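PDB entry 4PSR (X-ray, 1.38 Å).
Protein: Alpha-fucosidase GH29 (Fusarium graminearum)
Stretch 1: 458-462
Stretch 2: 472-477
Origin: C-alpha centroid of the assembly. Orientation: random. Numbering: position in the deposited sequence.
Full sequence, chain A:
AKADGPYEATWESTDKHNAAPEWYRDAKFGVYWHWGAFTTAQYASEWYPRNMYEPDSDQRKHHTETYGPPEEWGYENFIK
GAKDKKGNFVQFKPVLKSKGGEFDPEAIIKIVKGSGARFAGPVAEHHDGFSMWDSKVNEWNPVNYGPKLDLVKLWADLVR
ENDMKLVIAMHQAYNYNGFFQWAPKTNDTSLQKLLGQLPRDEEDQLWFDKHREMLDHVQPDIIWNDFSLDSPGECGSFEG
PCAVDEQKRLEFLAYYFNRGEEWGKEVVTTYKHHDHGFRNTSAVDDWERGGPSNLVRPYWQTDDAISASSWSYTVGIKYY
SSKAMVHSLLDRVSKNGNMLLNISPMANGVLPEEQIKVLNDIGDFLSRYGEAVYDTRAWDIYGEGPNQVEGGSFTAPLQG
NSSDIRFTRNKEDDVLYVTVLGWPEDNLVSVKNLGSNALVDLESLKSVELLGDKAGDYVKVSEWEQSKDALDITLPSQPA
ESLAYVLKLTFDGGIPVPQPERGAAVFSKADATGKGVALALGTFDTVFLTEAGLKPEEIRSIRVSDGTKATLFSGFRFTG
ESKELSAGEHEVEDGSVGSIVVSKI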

# COMPACT_ATOMS: atom_id res chain seq x y z
N TYR A 458 2.64 28.27 11.88
CA TYR A 458 3.85 27.77 12.51
C TYR A 458 4.11 28.51 13.79
O TYR A 458 4.10 29.74 13.83
CB TYR A 458 5.05 27.94 11.62
CG TYR A 458 4.86 27.31 10.29
CD1 TYR A 458 4.97 25.92 10.13
CD2 TYR A 458 4.57 28.07 9.17
CE1 TYR A 458 4.80 25.34 8.89
CE2 TYR A 458 4.40 27.49 7.94
CZ TYR A 458 4.52 26.13 7.81
OH TYR A 458 4.35 25.58 6.56
N VAL A 459 4.35 27.75 14.85
CA VAL A 459 4.66 28.31 16.16
C VAL A 459 6.12 27.99 16.42
O VAL A 459 6.51 26.84 16.47
CB VAL A 459 3.73 27.72 17.23
CG1 VAL A 459 4.05 28.32 18.60
CG2 VAL A 459 2.27 27.97 16.88
N LYS A 460 6.96 29.03 16.52
CA LYS A 460 8.38 28.84 16.74
C LYS A 460 8.67 28.09 18.04
O LYS A 460 8.02 28.29 19.05
CB LYS A 460 9.12 30.19 16.73
CG LYS A 460 10.61 30.07 17.08
CD LYS A 460 11.37 31.37 16.85
CE LYS A 460 12.76 31.30 17.47
NZ LYS A 460 13.60 32.51 17.18
N VAL A 461 9.64 27.18 17.94
CA VAL A 461 10.27 26.50 19.05
C VAL A 461 11.56 27.26 19.37
O VAL A 461 12.45 27.38 18.52
CB VAL A 461 10.64 25.05 18.66
CG1 VAL A 461 11.41 24.38 19.77
CG2 VAL A 461 9.40 24.23 18.31
N SER A 462 11.68 27.76 20.59
CA SER A 462 12.82 28.60 20.95
C SER A 462 13.97 27.84 21.58
O SER A 462 15.13 28.14 21.31
CB SER A 462 12.37 29.70 21.92
OG SER A 462 11.42 30.56 21.30
N ASP A 472 17.50 17.66 21.79
CA ASP A 472 16.45 17.78 22.79
C ASP A 472 15.67 19.07 22.59
O ASP A 472 16.19 20.15 22.86
CB ASP A 472 17.07 17.71 24.19
CG ASP A 472 17.76 16.39 24.45
OD1 ASP A 472 17.12 15.33 24.23
OD2 ASP A 472 18.94 16.39 24.87
N ILE A 473 14.44 18.95 22.12
CA ILE A 473 13.60 20.07 21.72
C ILE A 473 12.51 20.32 22.77
O ILE A 473 11.71 19.44 23.08
CB ILE A 473 12.93 19.78 20.36
CG1 ILE A 473 14.00 19.50 19.30
CG2 ILE A 473 12.04 20.94 19.95
CD1 ILE A 473 13.43 19.02 17.92
N THR A 474 12.45 21.55 23.28
CA THR A 474 11.40 21.95 24.22
C THR A 474 10.22 22.55 23.47
O THR A 474 10.36 23.53 22.74
CB THR A 474 11.94 22.99 25.21
OG1 THR A 474 12.97 22.37 25.98
CG2 THR A 474 10.84 23.47 26.14
N LEU A 475 9.05 21.95 23.64
CA LEU A 475 7.90 22.36 22.85
C LEU A 475 7.28 23.66 23.35
O LEU A 475 7.32 23.93 24.56
CB LEU A 475 6.84 21.25 22.86
CG LEU A 475 7.26 19.94 22.19
CD1 LEU A 475 6.21 18.88 22.46
CD2 LEU A 475 7.44 20.15 20.69
N PRO A 476 6.68 24.44 22.44
CA PRO A 476 5.85 25.59 22.83
C PRO A 476 4.51 25.10 23.35
O PRO A 476 4.31 23.89 23.55
CB PRO A 476 5.69 26.38 21.52
CG PRO A 476 5.75 25.31 20.44
CD PRO A 476 6.75 24.29 20.97
N SER A 477 3.60 26.03 23.58
CA SER A 477 2.27 25.70 24.06
C SER A 477 1.55 24.77 23.08
O SER A 477 1.56 24.97 21.86
CB SER A 477 1.46 26.99 24.28
OG SER A 477 0.09 26.71 24.51
O HOH W 1 10.76 26.18 22.79

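No direct hydrogen bond joins these two stretches; apolar side chains and one bridging water do the work, burying a modest 219 Å² counted over both sides. Val461 is the hub. Its CA-to-CB bond runs sideways to the other stretch, yet its t rotamer (chi1 175°) still brings both methyls into contact: CG1 lies 3.5 Å from CG2 of Ile473, while CG2 lies 3.8 Å from CD of Pro476. A beta-branched residue suits this place because two methyls on one short stem can meet two partners. CG1 also packs 3.3 Å from Thr474 O, a close approach but not a polar bond. That carbonyl is satisfied instead by water 1, which donates to Thr474 O at 2.7 Å and accepts from Ser462 N at 2.9 Å, so the two backbones are linked through solvent.

Ile473, buried, takes m at chi1 and t at chi2, leaving its CG2 branch to meet Val461 while its CD1 lies further off, 6.0 Å from Val461 CG1. The CA-to-CB bond of Pro476 points toward stretch 1, and the residue offers a compact, preformed ring: CD faces Val461, and CB rests 3.9 Å from Val459 CG1. Val459, also t and with its CA-to-CB bond toward stretch 2, is itself exposed. The CA-to-CB bond of Lys460, between the valines, points away, its chain fully extended (all four chi angles t) and its amine far from the apolar contact.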